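Local coordinates for MMACHC-like protein (Caenorhabditis elegans, PDB 5UJC) that binds vitamin B12 derivatives and probably removes their upper axial ligand reductively in the cytoplasm, using flavin with NADPH or glutathione, at residues Trp159-Met165 / Leu219-Tyr224. Numbering follows the deposited sequence.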
ATOM      1  N   TRP A 159     -19.879  12.268 -15.500  1.00 30.29           N
ATOM      2  CA  TRP A 159     -18.477  12.086 -15.104  1.00 24.68           C
ATOM      3  C   TRP A 159     -18.418  10.999 -14.018  1.00 26.71           C
ATOM      4  O   TRP A 159     -19.217  11.034 -13.091  1.00 31.43           O
ATOM      5  CB  TRP A 159     -17.874  13.412 -14.559  1.00 26.43           C
ATOM      6  CG  TRP A 159     -16.428  13.291 -14.278  1.00 21.06           C
ATOM      7  CD1 TRP A 159     -15.398  13.498 -15.157  1.00 23.78           C
ATOM      8  CD2 TRP A 159     -15.831  12.764 -13.090  1.00 18.37           C
ATOM      9  NE1 TRP A 159     -14.215  13.145 -14.586  1.00 20.98           N
ATOM     10  CE2 TRP A 159     -14.445  12.686 -13.321  1.00 19.80           C
ATOM     11  CE3 TRP A 159     -16.334  12.335 -11.860  1.00 18.38           C
ATOM     12  CZ2 TRP A 159     -13.555  12.246 -12.355  1.00 18.43           C
ATOM     13  CZ3 TRP A 159     -15.452  11.884 -10.906  1.00 19.23           C
ATOM     14  CH2 TRP A 159     -14.077  11.857 -11.150  1.00 19.85           C
ATOM     15  N   PRO A 160     -17.451  10.058 -14.092  1.00 27.53           N
ATOM     16  CA  PRO A 160     -16.466   9.969 -15.173  1.00 28.53           C
ATOM     17  C   PRO A 160     -17.074   9.510 -16.480  1.00 30.95           C
ATOM     18  O   PRO A 160     -18.194   9.005 -16.485  1.00 31.65           O
ATOM     19  CB  PRO A 160     -15.481   8.903 -14.661  1.00 29.98           C
ATOM     20  CG  PRO A 160     -16.263   8.108 -13.688  1.00 34.37           C
ATOM     21  CD  PRO A 160     -17.198   9.065 -13.036  1.00 30.35           C
ATOM     22  N   PRO A 161     -16.334   9.679 -17.597  1.00 34.69           N
ATOM     23  CA  PRO A 161     -16.709   9.063 -18.872  1.00 38.22           C
ATOM     24  C   PRO A 161     -16.979   7.565 -18.711  1.00 41.40           C
ATOM     25  O   PRO A 161     -16.421   6.927 -17.807  1.00 38.49           O
ATOM     26  CB  PRO A 161     -15.466   9.283 -19.744  1.00 40.54           C
ATOM     27  CG  PRO A 161     -14.780  10.454 -19.154  1.00 37.98           C
ATOM     28  CD  PRO A 161     -15.048  10.402 -17.689  1.00 33.46           C
ATOM     29  N   ALA A 162     -17.847   7.018 -19.554  1.00 46.84           N
ATOM     30  CA  ALA A 162     -18.053   5.562 -19.606  1.00 41.53           C
ATOM     31  C   ALA A 162     -17.264   4.980 -20.755  1.00 41.07           C
ATOM     32  O   ALA A 162     -17.101   5.625 -21.792  1.00 43.11           O
ATOM     33  CB  ALA A 162     -19.530   5.237 -19.764  1.00 47.09           C
ATOM     34  N   GLY A 163     -16.763   3.759 -20.560  1.00 39.30           N
ATOM     35  CA  GLY A 163     -16.139   2.985 -21.641  1.00 42.40           C
ATOM     36  C   GLY A 163     -14.821   3.550 -22.150  1.00 37.87           C
ATOM     37  O   GLY A 163     -14.485   3.373 -23.313  1.00 50.24           O
ATOM     38  N   ARG A 164     -14.060   4.211 -21.275  1.00 35.02           N
ATOM     39  CA  ARG A 164     -12.745   4.737 -21.652  1.00 35.12           C
ATOM     40  C   ARG A 164     -11.625   3.735 -21.332  1.00 35.25           C
ATOM     41  O   ARG A 164     -10.489   3.900 -21.783  1.00 37.63           O
ATOM     42  CB  ARG A 164     -12.468   6.079 -20.942  1.00 36.34           C
ATOM     43  CG  ARG A 164     -13.122   7.288 -21.612  1.00 43.52           C
ATOM     44  CD  ARG A 164     -12.364   7.731 -22.856  1.00 55.00           C
ATOM     45  NE  ARG A 164     -10.970   8.096 -22.553  1.00 59.42           N
ATOM     46  CZ  ARG A 164     -10.575   9.270 -22.039  1.00 57.58           C
ATOM     47  NH1 ARG A 164     -11.464  10.236 -21.759  1.00 55.99           N
ATOM     48  NH2 ARG A 164      -9.276   9.481 -21.796  1.00 50.54           N
ATOM     49  N   MET A 165     -11.944   2.701 -20.556  1.00 31.92           N
ATOM     50  CA  MET A 165     -10.923   1.773 -20.090  1.00 35.32           C
ATOM     51  C   MET A 165     -11.164   0.374 -20.613  1.00 39.19           C
ATOM     52  O   MET A 165     -12.254   0.052 -21.128  1.00 68.97           O
ATOM     53  CB  MET A 165     -10.866   1.774 -18.587  1.00 34.25           C
ATOM     54  CG  MET A 165     -10.535   3.137 -18.021  1.00 34.51           C
ATOM     55  SD  MET A 165     -10.790   3.198 -16.281  1.00 28.35           S
ATOM     56  CE  MET A 165      -9.317   2.346 -15.713  1.00 21.60           C
ATOM     57  N   LEU A 219      -7.950  11.945 -10.742  1.00 11.39           N
ATOM     58  CA  LEU A 219      -8.540  10.652 -10.961  1.00 11.38           C
ATOM     59  C   LEU A 219      -8.457  10.214 -12.426  1.00 11.79           C
ATOM     60  O   LEU A 219      -8.243   9.018 -12.711  1.00 11.88           O
ATOM     61  CB  LEU A 219      -9.985  10.610 -10.452  1.00 11.72           C
ATOM     62  CG  LEU A 219     -10.145  10.669  -8.928  1.00 14.09           C
ATOM     63  CD1 LEU A 219     -11.579  10.850  -8.509  1.00 15.60           C
ATOM     64  CD2 LEU A 219      -9.569   9.454  -8.303  1.00 17.04           C
ATOM     65  N   GLU A 220      -8.607  11.156 -13.349  1.00 11.96           N
ATOM     66  CA  GLU A 220      -8.396  10.863 -14.770  1.00 12.30           C
ATOM     67  C   GLU A 220      -6.933  10.497 -15.062  1.00 11.87           C
ATOM     68  O   GLU A 220      -6.672   9.554 -15.784  1.00 13.92           O
ATOM     69  CB  GLU A 220      -8.854  12.022 -15.642  1.00 14.13           C
ATOM     70  CG  GLU A 220     -10.390  12.194 -15.619  1.00 15.68           C
ATOM     71  CD  GLU A 220     -10.913  13.303 -16.505  1.00 23.69           C
ATOM     72  OE1 GLU A 220     -10.158  13.805 -17.348  1.00 32.29           O
ATOM     73  OE2 GLU A 220     -12.118  13.651 -16.378  1.00 27.90           O
ATOM     74  N   LYS A 221      -5.993  11.239 -14.493  1.00 11.48           N
ATOM     75  CA  LYS A 221      -4.566  10.945 -14.713  1.00 13.10           C
ATOM     76  C   LYS A 221      -4.224   9.554 -14.181  1.00 11.99           C
ATOM     77  O   LYS A 221      -3.442   8.817 -14.774  1.00 12.85           O
ATOM     78  CB  LYS A 221      -3.678  11.996 -14.046  1.00 14.06           C
ATOM     79  CG  LYS A 221      -3.585  13.332 -14.798  1.00 17.96           C
ATOM     80  CD  LYS A 221      -2.791  13.224 -16.119  1.00 23.38           C
ATOM     81  CE  LYS A 221      -1.434  12.505 -15.971  1.00 28.95           C
ATOM     82  NZ  LYS A 221      -0.530  12.676 -17.154  1.00 31.84           N
ATOM     83  N   PHE A 222      -4.824   9.199 -13.062  1.00 10.67           N
ATOM     84  CA  PHE A 222      -4.609   7.880 -12.454  1.00 10.28           C
ATOM     85  C   PHE A 222      -5.190   6.768 -13.346  1.00 11.54           C
ATOM     86  O   PHE A 222      -4.504   5.814 -13.693  1.00 14.30           O
ATOM     87  CB  PHE A 222      -5.241   7.859 -11.060  1.00 10.39           C
ATOM     88  CG  PHE A 222      -5.117   6.534 -10.329  1.00 10.52           C
ATOM     89  CD1 PHE A 222      -3.881   5.908 -10.177  1.00 10.30           C
ATOM     90  CD2 PHE A 222      -6.239   5.943  -9.743  1.00 10.56           C
ATOM     91  CE1 PHE A 222      -3.782   4.732  -9.473  1.00 10.68           C
ATOM     92  CE2 PHE A 222      -6.124   4.767  -9.038  1.00 10.63           C
ATOM     93  CZ  PHE A 222      -4.895   4.175  -8.890  1.00 11.45           C
ATOM     94  N   ASN A 223      -6.459   6.875 -13.692  1.00 10.86           N
ATOM     95  CA  ASN A 223      -7.111   5.794 -14.421  1.00 10.88           C
ATOM     96  C   ASN A 223      -6.661   5.664 -15.861  1.00 12.88           C
ATOM     97  O   ASN A 223      -6.580   4.546 -16.376  1.00 14.20           O
ATOM     98  CB  ASN A 223      -8.611   5.918 -14.338  1.00 11.44           C
ATOM     99  CG  ASN A 223      -9.135   5.464 -12.986  1.00 10.27           C
ATOM    100  OD1 ASN A 223      -9.106   4.264 -12.671  1.00 11.40           O
ATOM    101  ND2 ASN A 223      -9.535   6.424 -12.145  1.00 11.23           N
ATOM    102  N   TYR A 224      -6.371   6.799 -16.512  1.00 11.79           N
ATOM    103  CA  TYR A 224      -6.084   6.818 -17.965  1.00 12.71           C
ATOM    104  C   TYR A 224      -4.592   6.868 -18.299  1.00 13.81           C
ATOM    105  O   TYR A 224      -4.210   6.518 -19.418  1.00 16.33           O
ATOM    106  CB  TYR A 224      -6.775   8.001 -18.624  1.00 14.58           C
ATOM    107  CG  TYR A 224      -8.279   8.068 -18.403  1.00 15.16           C
ATOM    108  CD1 TYR A 224      -9.049   6.905 -18.233  1.00 16.24           C
ATOM    109  CD2 TYR A 224      -8.938   9.286 -18.447  1.00 16.84           C
ATOM    110  CE1 TYR A 224     -10.425   6.976 -18.078  1.00 16.37           C
ATOM    111  CE2 TYR A 224     -10.300   9.361 -18.275  1.00 17.71           C
ATOM    112  CZ  TYR A 224     -11.041   8.212 -18.086  1.00 16.30           C
ATOM    113  OH  TYR A 224     -12.406   8.322 -17.955  1.00 21.03           O
TER
HETATM  114  O   HOH W   1     -13.910   6.111 -17.317  1.00 26.82           O
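A loop without regular secondary structure can be held to a helix by side chains spaced about one turn apart, and residues 159-165 of this protein illustrate how. On helix 212-225, Leu219 makes the first apolar contact: its CD1 lies 3.8 Å from CH2 of Trp159, at the edge of the indole. One residue on, Glu220 supplies the direct hydrogen bond, with NE1 of Trp159 donating to OE2 of Glu220 over 2.8 Å, so the tryptophan is held by both its apolar and its polar edge. Phe171 meets the indole edge-to-face. Asn223, a turn after Leu219, touches CE of Met165 through its backbone O and its OD1, both at 3.6 Å; its amide is otherwise engaged, ND2 giving hydrogen bonds to O of Leu219 and O of Ile172, and OD1 bonding the bound cobalamin. Tyr224 then fills the bend of the loop. The guanidinium of Arg164 lies over one face of the Tyr224 ring, CZ of Arg164 4.0 Å from the ring centroid, a cation-pi stack with the planes 29° apart. Met165 packs at the ring edge, CG 3.8 Å from CE1 of Tyr224, while its SD makes an oblique Met-aromatic contact. OH of Tyr224 lies 3.4 Å from CD of Pro161 and donates to a water 2.7 Å away that in turn donates to O of Pro161 at 2.7 Å. Here polar and aromatic contacts join the long connection between strands 145-147 and 174-176 to a helix whose Phe222 and Asn223, together with Met165 of the loop, line the cobalamin pocket of this MMACHC-family protein.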